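Local coordinates for protein anti-sigma-I factor RsgI3 (Clostridium thermocellum, PDB 6QE7) that binds pectin through this extracellular tandem of PA14 domains and, as an anti-sigma factor, probably restrains SigI3 until polysaccharide is sensed outside the cell, at residues A[13-17]-A[250-254]; A[44-50]-A[111-116]; A[214-220]-A[266-272]. Numbering follows the deposited sequence.

Contact 1. Residues A[13-17]-A[250-254]; sequences NMDFS and AGRQY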
loop_
_atom_site.group_PDB
_atom_site.type_symbol
_atom_site.label_atom_id
_atom_site.label_comp_id
_atom_site.label_asym_id
_atom_site.label_seq_id
_atom_site.Cartn_x
_atom_site.Cartn_y
_atom_site.Cartn_z
ATOM N N ASN A 13 5.008 -0.613 -4.400
ATOM C CA ASN A 13 3.690 -1.253 -4.673
ATOM C C ASN A 13 2.888 -0.318 -5.611
ATOM O O ASN A 13 3.244 0.895 -5.730
ATOM C CB ASN A 13 2.965 -1.525 -3.349
ATOM C CG ASN A 13 3.361 -2.839 -2.695
ATOM O OD1 ASN A 13 3.947 -3.712 -3.334
ATOM N ND2 ASN A 13 2.921 -3.057 -1.461
ATOM N N MET A 14 1.776 -0.799 -6.167
ATOM C CA MET A 14 0.968 -0.067 -7.176
ATOM C C MET A 14 -0.179 0.671 -6.509
ATOM O O MET A 14 -0.931 1.357 -7.193
ATOM C CB MET A 14 0.516 -1.020 -8.283
ATOM C CG MET A 14 -0.624 -1.973 -7.995
ATOM S SD MET A 14 -0.331 -3.053 -9.523
ATOM C CE MET A 14 -1.319 -4.495 -9.055
ATOM N N ASP A 15 -0.249 0.623 -5.172
ATOM C CA ASP A 15 -1.317 1.329 -4.428
ATOM C C ASP A 15 -0.735 2.286 -3.412
ATOM O O ASP A 15 -1.349 2.404 -2.325
ATOM C CB ASP A 15 -2.162 0.338 -3.628
ATOM C CG ASP A 15 -1.337 -0.458 -2.599
ATOM O OD1 ASP A 15 -0.053 -0.412 -2.631
ATOM O OD2 ASP A 15 -1.989 -1.105 -1.774
ATOM N N PHE A 16 0.395 2.923 -3.684
ATOM C CA PHE A 16 0.930 4.015 -2.839
ATOM C C PHE A 16 1.227 3.439 -1.463
ATOM O O PHE A 16 1.022 4.135 -0.487
ATOM C CB PHE A 16 -0.031 5.211 -2.722
ATOM C CG PHE A 16 -0.412 5.708 -4.102
ATOM C CD1 PHE A 16 0.518 6.358 -4.871
ATOM C CD2 PHE A 16 -1.642 5.401 -4.651
ATOM C CE1 PHE A 16 0.202 6.780 -6.150
ATOM C CE2 PHE A 16 -1.960 5.792 -5.940
ATOM C CZ PHE A 16 -1.019 6.466 -6.686
ATOM N N SER A 17 1.715 2.213 -1.411
ATOM C CA SER A 17 2.384 1.621 -0.228
ATOM C C SER A 17 3.784 1.199 -0.654
ATOM O O SER A 17 4.100 1.143 -1.925
ATOM C CB SER A 17 1.605 0.460 0.377
ATOM O OG SER A 17 1.574 -0.637 -0.550
ATOM N N ALA A 250 -0.430 -9.715 -6.130
ATOM C CA ALA A 250 0.881 -9.117 -5.791
ATOM C C ALA A 250 0.814 -7.621 -6.059
ATOM O O ALA A 250 0.087 -7.177 -6.961
ATOM C CB ALA A 250 1.961 -9.767 -6.601
ATOM N N GLY A 251 1.582 -6.880 -5.316
ATOM C CA GLY A 251 1.851 -5.479 -5.609
ATOM C C GLY A 251 0.924 -4.558 -4.863
ATOM O O GLY A 251 0.912 -3.404 -5.229
ATOM N N ARG A 252 0.068 -5.046 -3.963
ATOM C CA ARG A 252 -0.816 -4.160 -3.169
ATOM C C ARG A 252 -0.986 -4.720 -1.748
ATOM O O ARG A 252 -0.815 -5.859 -1.607
ATOM C CB ARG A 252 -2.174 -3.951 -3.851
ATOM C CG ARG A 252 -2.899 -5.221 -4.273
ATOM C CD ARG A 252 -4.401 -5.030 -4.328
ATOM N NE ARG A 252 -4.982 -4.717 -3.004
ATOM C CZ ARG A 252 -6.288 -4.490 -2.745
ATOM N NH1 ARG A 252 -7.215 -4.534 -3.699
ATOM N NH2 ARG A 252 -6.663 -4.191 -1.514
ATOM N N GLN A 253 -1.376 -3.877 -0.788
ATOM C CA GLN A 253 -1.575 -4.162 0.635
ATOM C C GLN A 253 -3.023 -4.574 0.807
ATOM O O GLN A 253 -3.894 -4.033 0.082
ATOM C CB GLN A 253 -1.281 -2.916 1.468
ATOM C CG GLN A 253 0.189 -2.581 1.621
ATOM C CD GLN A 253 0.275 -1.450 2.602
ATOM O OE1 GLN A 253 -0.647 -0.597 2.770
ATOM N NE2 GLN A 253 1.352 -1.502 3.329
ATOM N N TYR A 254 -3.230 -5.514 1.714
ATOM C CA TYR A 254 -4.556 -5.950 2.162
ATOM C C TYR A 254 -4.562 -5.817 3.675
ATOM O O TYR A 254 -3.502 -5.910 4.367
ATOM C CB TYR A 254 -4.862 -7.383 1.759
ATOM C CG TYR A 254 -4.929 -7.646 0.309
ATOM C CD1 TYR A 254 -3.805 -7.918 -0.445
ATOM C CD2 TYR A 254 -6.148 -7.550 -0.340
ATOM C CE1 TYR A 254 -3.920 -8.184 -1.803
ATOM C CE2 TYR A 254 -6.264 -7.758 -1.695
ATOM C CZ TYR A 254 -5.136 -8.036 -2.438
ATOM O OH TYR A 254 -5.258 -8.245 -3.777
HETATM O O HOH W 1 -4.360 -1.651 -1.751
#
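Two loops from different domains meet edge to edge here, and nearly every bond between them draws on a backbone atom. M14 N donates to G251 O (2.9 Å), while Q253 N donates to D15 OD2 (3.0 Å); both bonds are almost straight. The second oxygen of D15 serves its own loop: S17 OG donates to D15 OD1 at 2.7 Å and accepts from N13 ND2 at 2.9 Å, so aspartate, serine and asparagine form a chain of hydrogen bonds within the loop. N13 N closes the turn on S17 O (3.2 Å). The segment 13-17 links strands 6-11 and 19-25 of the first PA14 domain, and 250-254 leads into strand 254-263 of the second, so this is an interface between the paired domains. It is widened by D203 of the second domain, which takes a further hydrogen bond from N13 ND2, an amide having two protons to offer. A water donates to D15 OD2 (2.4 Å) and to Q253 O (3.0 Å). Q253 O also receives R252 NH2 (3.2 Å) and a weak bond from R252 NE (3.3 Å), as the bent side chain of R252 brings its guanidinium back to its neighbour's carbonyl. At phi 95° and psi 6°, G251 has a backbone in which a CB would strike the preceding carbonyl, hence glycine. Flexible M14 lays its CE 3.7 Å from A250 O, and S17 CB packs 3.2 Å from Q253 CD. F16 points away from 250-254, its ring forming a cation-pi pair with R49.

Contact 2. Residues A[44-50]-A[111-116]; sequences DTYSVRW and YYQHVR. With CA (calcium ion), chain E; CA (calcium ion), chain D.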
loop_
_atom_site.group_PDB
_atom_site.type_symbol
_atom_site.label_atom_id
_atom_site.label_comp_id
_atom_site.label_asym_id
_atom_site.label_seq_id
_atom_site.Cartn_x
_atom_site.Cartn_y
_atom_site.Cartn_z
ATOM N N ASP A 44 8.024 -3.974 -12.020
ATOM C CA ASP A 44 6.579 -4.258 -11.918
ATOM C C ASP A 44 5.978 -3.711 -10.601
ATOM O O ASP A 44 6.708 -3.441 -9.621
ATOM C CB ASP A 44 6.254 -5.744 -12.143
ATOM C CG ASP A 44 6.540 -6.283 -13.535
ATOM O OD1 ASP A 44 6.631 -5.459 -14.424
ATOM O OD2 ASP A 44 6.678 -7.562 -13.717
ATOM N N THR A 45 4.639 -3.552 -10.641
ATOM C CA THR A 45 3.757 -3.124 -9.529
ATOM C C THR A 45 4.398 -1.950 -8.790
ATOM O O THR A 45 4.797 -2.130 -7.646
ATOM C CB THR A 45 3.501 -4.307 -8.583
ATOM O OG1 THR A 45 4.789 -4.770 -8.210
ATOM C CG2 THR A 45 2.747 -5.455 -9.200
ATOM N N TYR A 46 4.450 -0.765 -9.406
ATOM C CA TYR A 46 4.935 0.429 -8.739
ATOM C C TYR A 46 3.949 1.551 -9.031
ATOM O O TYR A 46 3.061 1.360 -9.920
ATOM C CB TYR A 46 6.400 0.748 -9.063
ATOM C CG TYR A 46 6.790 0.888 -10.513
ATOM C CD1 TYR A 46 6.677 2.093 -11.156
ATOM C CD2 TYR A 46 7.421 -0.150 -11.213
ATOM C CE1 TYR A 46 7.090 2.273 -12.472
ATOM C CE2 TYR A 46 7.955 0.049 -12.478
ATOM C CZ TYR A 46 7.732 1.243 -13.140
ATOM O OH TYR A 46 8.183 1.463 -14.424
ATOM N N SER A 47 4.066 2.611 -8.227
ATOM C CA SER A 47 3.176 3.784 -8.310
ATOM C C SER A 47 3.942 5.042 -7.954
ATOM O O SER A 47 4.928 4.960 -7.223
ATOM C CB SER A 47 1.896 3.629 -7.513
ATOM O OG SER A 47 2.113 3.336 -6.128
ATOM N N VAL A 48 3.430 6.145 -8.513
ATOM C CA VAL A 48 4.026 7.481 -8.475
ATOM C C VAL A 48 2.856 8.422 -8.283
ATOM O O VAL A 48 1.879 8.331 -9.034
ATOM C CB VAL A 48 4.842 7.826 -9.758
ATOM C CG1 VAL A 48 5.628 9.062 -9.497
ATOM C CG2 VAL A 48 5.799 6.713 -10.202
ATOM N N ARG A 49 3.065 9.348 -7.368
ATOM C CA ARG A 49 2.197 10.495 -7.160
ATOM C C ARG A 49 2.998 11.780 -7.347
ATOM O O ARG A 49 3.898 12.018 -6.582
ATOM C CB ARG A 49 1.628 10.520 -5.746
ATOM C CG ARG A 49 0.489 11.536 -5.667
ATOM C CD ARG A 49 -0.019 11.615 -4.280
ATOM N NE ARG A 49 -0.888 10.501 -4.059
ATOM C CZ ARG A 49 -0.785 9.589 -3.087
ATOM N NH1 ARG A 49 0.246 9.583 -2.274
ATOM N NH2 ARG A 49 -1.748 8.682 -2.949
ATOM N N TRP A 50 2.567 12.601 -8.290
ATOM C CA TRP A 50 3.140 13.935 -8.552
ATOM C C TRP A 50 2.171 14.975 -8.014
ATOM O O TRP A 50 0.990 14.862 -8.330
ATOM C CB TRP A 50 3.341 14.115 -10.034
ATOM C CG TRP A 50 4.412 13.262 -10.627
ATOM C CD1 TRP A 50 5.753 13.490 -10.525
ATOM C CD2 TRP A 50 4.258 12.172 -11.543
ATOM N NE1 TRP A 50 6.442 12.577 -11.251
ATOM C CE2 TRP A 50 5.570 11.714 -11.857
ATOM C CE3 TRP A 50 3.180 11.460 -12.076
ATOM C CZ2 TRP A 50 5.817 10.628 -12.722
ATOM C CZ3 TRP A 50 3.423 10.358 -12.906
ATOM C CH2 TRP A 50 4.726 9.926 -13.196
ATOM N N TYR A 111 -0.309 7.614 -10.813
ATOM C CA TYR A 111 0.095 6.743 -11.917
ATOM C C TYR A 111 0.390 5.382 -11.323
ATOM O O TYR A 111 0.978 5.370 -10.213
ATOM C CB TYR A 111 1.341 7.371 -12.583
ATOM C CG TYR A 111 2.100 6.340 -13.364
ATOM C CD1 TYR A 111 1.669 5.944 -14.611
ATOM C CD2 TYR A 111 3.139 5.653 -12.782
ATOM C CE1 TYR A 111 2.273 4.918 -15.302
ATOM C CE2 TYR A 111 3.763 4.634 -13.460
ATOM C CZ TYR A 111 3.324 4.260 -14.705
ATOM O OH TYR A 111 3.965 3.268 -15.353
ATOM N N TYR A 112 0.188 4.288 -12.069
ATOM C CA TYR A 112 0.806 3.023 -11.652
ATOM C C TYR A 112 1.125 2.204 -12.903
ATOM O O TYR A 112 0.600 2.420 -13.996
ATOM C CB TYR A 112 -0.113 2.260 -10.703
ATOM C CG TYR A 112 -1.202 1.479 -11.398
ATOM C CD1 TYR A 112 -2.399 2.062 -11.766
ATOM C CD2 TYR A 112 -1.056 0.120 -11.652
ATOM C CE1 TYR A 112 -3.415 1.330 -12.389
ATOM C CE2 TYR A 112 -2.075 -0.639 -12.224
ATOM C CZ TYR A 112 -3.275 -0.042 -12.591
ATOM O OH TYR A 112 -4.208 -0.781 -13.247
ATOM N N GLN A 113 2.115 1.374 -12.712
ATOM C CA GLN A 113 2.574 0.262 -13.563
ATOM C C GLN A 113 2.165 -1.068 -12.933
ATOM O O GLN A 113 2.404 -1.311 -11.685
ATOM C CB GLN A 113 4.107 0.359 -13.702
ATOM C CG GLN A 113 4.770 -1.006 -13.934
ATOM C CD GLN A 113 4.614 -1.572 -15.312
ATOM O OE1 GLN A 113 3.585 -1.424 -15.967
ATOM N NE2 GLN A 113 5.716 -2.131 -15.831
ATOM N N HIS A 114 1.602 -1.915 -13.774
ATOM C CA HIS A 114 1.322 -3.317 -13.413
ATOM C C HIS A 114 2.502 -4.168 -13.898
ATOM O O HIS A 114 3.386 -4.430 -13.078
ATOM C CB HIS A 114 -0.073 -3.783 -13.885
ATOM C CG HIS A 114 -0.400 -5.168 -13.422
ATOM N ND1 HIS A 114 -0.985 -6.075 -14.250
ATOM C CD2 HIS A 114 -0.108 -5.835 -12.259
ATOM C CE1 HIS A 114 -1.079 -7.254 -13.635
ATOM N NE2 HIS A 114 -0.544 -7.127 -12.391
ATOM N N VAL A 115 2.522 -4.527 -15.182
ATOM C CA VAL A 115 3.564 -5.399 -15.778
ATOM C C VAL A 115 3.979 -4.908 -17.170
ATOM O O VAL A 115 3.481 -3.891 -17.674
ATOM C CB VAL A 115 3.064 -6.855 -15.820
ATOM C CG1 VAL A 115 2.820 -7.458 -14.410
ATOM C CG2 VAL A 115 1.851 -7.025 -16.711
ATOM N N ARG A 116 4.946 -5.602 -17.764
ATOM C CA ARG A 116 5.375 -5.232 -19.130
ATOM C C ARG A 116 5.814 -3.772 -19.136
ATOM O O ARG A 116 6.740 -3.398 -18.346
ATOM C CB ARG A 116 4.243 -5.565 -20.074
ATOM C CG ARG A 116 3.877 -7.029 -19.867
ATOM C CD ARG A 116 3.164 -7.592 -21.060
ATOM N NE ARG A 116 2.746 -8.959 -20.746
ATOM C CZ ARG A 116 2.764 -9.972 -21.601
ATOM N NH1 ARG A 116 3.194 -9.789 -22.835
ATOM N NH2 ARG A 116 2.298 -11.150 -21.237
HETATM CA CA CA E . 6.579 -3.684 -7.047
HETATM CA CA CA D . 2.428 -1.847 -17.858
HETATM O O HOH W 2 7.945 -4.513 -16.295
HETATM O O HOH W 3 8.428 -2.570 -14.670
HETATM O O HOH W 4 6.412 -7.798 -16.306
HETATM O O HOH W 5 0.419 -3.674 -18.268
HETATM O O HOH W 6 1.448 -2.811 -20.232
HETATM O O HOH W 7 8.377 -4.371 -5.498
HETATM O O HOH W 8 8.325 -2.096 -7.710
HETATM O O HOH W 9 7.796 -5.490 -8.164
#
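Two calcium ions lie at the same end of one strand pair, one bound partly by D44 and T45 just before strand 46-50, the other partly by Q113 and V115 at the end of strand 111-113. The strands run antiparallel (165°), with Y46-Q113 and V48-Y111 as hydrogen-bonded pairs and S47-Y112 as the non-hydrogen-bonded pair between them. T45 and Y46 both face Q113, a G1 beta bulge: T45 N donates to H114 O (2.9 Å) and Y46 N to Q113 O (3.1 Å). T45 has positive phi (44°), uncommon for a branched residue; its hydroxyl is a calcium ligand. One calcium is bound by T45 OG1 (2.4 Å), T45 O (2.4 Å), D44 O (2.6 Å), N12 O and waters; the other by Q113 OE1 (2.3 Å), V115 O (2.3 Å), D69, D70, A117 and waters. Q113 suits its place thrice: its oxygen meets the metal, NE2 donates to R116 O (3.0 Å), and CB makes a CH-pi contact 3.8 Å from the Y46 ring centroid. V48 CG2 meets the Y111 ring edge at CD2 (3.9 Å). The protein ligands of the T45 site are thus uncharged carbonyl and hydroxyl oxygens, whereas the Q113 site adds the carboxylates of D69 and D70.

Contact 3. Residues A[214-220]-A[266-272]; sequences TVANGGV and PAFIKLL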
loop_
_atom_site.group_PDB
_atom_site.type_symbol
_atom_site.label_atom_id
_atom_site.label_comp_id
_atom_site.label_asym_id
_atom_site.label_seq_id
_atom_site.Cartn_x
_atom_site.Cartn_y
_atom_site.Cartn_z
ATOM N N THR A 214 -2.739 -21.359 10.608
ATOM C CA THR A 214 -2.398 -21.103 12.029
ATOM C C THR A 214 -2.067 -22.437 12.684
ATOM O O THR A 214 -2.693 -23.478 12.404
ATOM C CB THR A 214 -3.453 -20.304 12.787
ATOM O OG1 THR A 214 -4.602 -21.120 12.696
ATOM C CG2 THR A 214 -3.700 -18.914 12.239
ATOM N N VAL A 215 -1.033 -22.362 13.475
ATOM C CA VAL A 215 -0.602 -23.361 14.475
ATOM C C VAL A 215 -0.711 -22.651 15.822
ATOM O O VAL A 215 -0.013 -21.634 16.034
ATOM C CB VAL A 215 0.813 -23.927 14.239
ATOM C CG1 VAL A 215 1.192 -24.977 15.321
ATOM C CG2 VAL A 215 0.915 -24.553 12.898
ATOM N N ALA A 216 -1.559 -23.176 16.714
ATOM C CA ALA A 216 -1.928 -22.440 17.928
ATOM C C ALA A 216 -2.276 -23.351 19.107
ATOM O O ALA A 216 -3.082 -24.250 18.907
ATOM C CB ALA A 216 -3.112 -21.624 17.524
ATOM N N ASN A 217 -1.883 -22.962 20.313
ATOM C CA ASN A 217 -2.236 -23.671 21.583
ATOM C C ASN A 217 -3.595 -23.192 22.157
ATOM O O ASN A 217 -4.050 -23.744 23.167
ATOM C CB ASN A 217 -1.113 -23.530 22.603
ATOM C CG ASN A 217 0.066 -24.443 22.326
ATOM O OD1 ASN A 217 0.101 -25.140 21.311
ATOM N ND2 ASN A 217 1.042 -24.444 23.221
ATOM N N GLY A 218 -4.258 -22.231 21.547
ATOM C CA GLY A 218 -5.536 -21.695 22.058
ATOM C C GLY A 218 -6.439 -21.370 20.901
ATOM O O GLY A 218 -6.414 -22.086 19.901
ATOM N N GLY A 219 -7.301 -20.389 21.065
ATOM C CA GLY A 219 -8.256 -19.986 20.017
ATOM C C GLY A 219 -7.636 -18.961 19.057
ATOM O O GLY A 219 -6.882 -18.065 19.530
ATOM N N VAL A 220 -8.016 -19.035 17.778
ATOM C CA VAL A 220 -7.552 -18.091 16.716
ATOM C C VAL A 220 -8.732 -17.620 15.880
ATOM O O VAL A 220 -9.685 -18.393 15.623
ATOM C CB VAL A 220 -6.489 -18.740 15.817
ATOM C CG1 VAL A 220 -5.173 -18.862 16.540
ATOM C CG2 VAL A 220 -6.919 -20.092 15.310
ATOM N N PRO A 266 0.410 -23.612 27.910
ATOM C CA PRO A 266 1.585 -22.857 27.484
ATOM C C PRO A 266 1.261 -22.306 26.087
ATOM O O PRO A 266 0.685 -23.080 25.276
ATOM C CB PRO A 266 2.729 -23.872 27.441
ATOM C CG PRO A 266 2.040 -25.232 27.379
ATOM C CD PRO A 266 0.685 -25.056 28.031
ATOM N N ALA A 267 1.499 -20.994 25.893
ATOM C CA ALA A 267 0.908 -20.238 24.763
ATOM C C ALA A 267 1.818 -20.407 23.539
ATOM O O ALA A 267 3.042 -20.372 23.691
ATOM C CB ALA A 267 0.732 -18.792 25.091
ATOM N N PHE A 268 1.214 -20.512 22.370
ATOM C CA PHE A 268 1.916 -20.703 21.081
ATOM C C PHE A 268 1.005 -20.175 19.995
ATOM O O PHE A 268 -0.133 -20.611 19.984
ATOM C CB PHE A 268 2.163 -22.189 20.843
ATOM C CG PHE A 268 3.063 -22.606 19.720
ATOM C CD1 PHE A 268 2.588 -22.677 18.419
ATOM C CD2 PHE A 268 4.374 -23.007 19.967
ATOM C CE1 PHE A 268 3.417 -23.103 17.386
ATOM C CE2 PHE A 268 5.201 -23.451 18.935
ATOM C CZ PHE A 268 4.712 -23.514 17.648
ATOM N N ILE A 269 1.521 -19.343 19.108
ATOM C CA ILE A 269 0.820 -19.057 17.821
ATOM C C ILE A 269 1.832 -18.686 16.725
ATOM O O ILE A 269 2.702 -17.788 16.944
ATOM C CB ILE A 269 -0.258 -17.983 18.047
ATOM C CG1 ILE A 269 -0.984 -17.649 16.727
ATOM C CG2 ILE A 269 0.395 -16.787 18.720
ATOM C CD1 ILE A 269 -2.141 -16.774 16.883
ATOM N N LYS A 270 1.739 -19.379 15.593
ATOM C CA LYS A 270 2.477 -19.037 14.329
ATOM C C LYS A 270 1.423 -18.738 13.259
ATOM O O LYS A 270 0.410 -19.454 13.282
ATOM C CB LYS A 270 3.365 -20.197 13.866
ATOM C CG LYS A 270 4.574 -20.540 14.735
ATOM C CD LYS A 270 5.258 -21.873 14.375
ATOM C CE LYS A 270 6.693 -22.050 14.874
ATOM N NZ LYS A 270 6.990 -21.389 16.178
ATOM N N LEU A 271 1.662 -17.747 12.370
ATOM C CA LEU A 271 0.840 -17.498 11.135
ATOM C C LEU A 271 1.752 -17.806 9.963
ATOM O O LEU A 271 2.881 -17.250 9.918
ATOM C CB LEU A 271 0.281 -16.062 11.084
ATOM C CG LEU A 271 -0.507 -15.681 9.827
ATOM C CD1 LEU A 271 -1.865 -16.381 9.799
ATOM C CD2 LEU A 271 -0.673 -14.199 9.717
ATOM N N LEU A 272 1.351 -18.792 9.174
ATOM C CA LEU A 272 2.087 -19.225 7.979
ATOM C C LEU A 272 1.259 -18.887 6.751
ATOM O O LEU A 272 0.041 -18.837 6.878
ATOM C CB LEU A 272 2.288 -20.733 8.085
ATOM C CG LEU A 272 3.010 -21.126 9.379
ATOM C CD1 LEU A 272 2.048 -21.776 10.369
ATOM C CD2 LEU A 272 4.206 -22.020 9.075
#
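At the apolar centre V220 CG1 lies 3.7 Å from I269 CD1, which links the two sheets of the second PA14 domain's beta-sandwich: I269 sits on strand 268-272, and V220 on the strand that has crossed to the facing sheet. T214 CG2 and L271 CD1 (4.0 Å) continue this inner layer, where Y260 and W198 also pack on I269. A216 and I269 form a non-hydrogen-bonded pair, A216 CA to I269 CA 4.4 Å. The opposite face of the sheet holds a second apolar cluster, V215 reaching F268 CE1 with CG1 (3.6 Å) and L272 CD1 with CG2 (3.9 Å). Between the two faces runs an antiparallel ladder (174°). V215 and K270 form a hydrogen-bonded pair, V215 N to K270 O at 3.3 Å and K270 N to V215 O at 2.9 Å, flanked by A216-I269 and by the non-hydrogen-bonded pair T214-L271. Branched V215 suits an extended strand, and the long chain of K270 carries its amine away to N177. The ladder ends where N217 N donates to F268 O (2.9 Å). Beyond it the chain turns through G218 and G219 into the other sheet, G218 taking phi -143° and psi -150°, a conformation more accessible to glycine than to other residues. By sequence, N217 and G218 occupy the places of D69 and D70, calcium ligands in the first domain. N217 acts here through its amide: OD1 accepts from E239 N, and ND2 makes a very short hydrogen bond to P266 O, 2.5 Å.

In the fold
The contacts step along a two-domain, all-beta rod. Contact 2 lies within the first PA14 domain, contact 3 within the second, and contact 1 joins the two, near the centre of the chain. Contacts 1 and 2 have centres 10 Å apart and touch: S47 OG is about 2.7 Å from N13 O, so the interface loop rests directly on the strand pair beside the calcium ions. Contact 3 is distant, its centre 28 Å from contact 1 and 37 Å from contact 2. Along the chain, contact 2 is nested within the loop that contact 1 closes, contact 3 follows contact 2, and contacts 1 and 3 interleave. The calcium site of D44 and T45 therefore lies next to the domain junction.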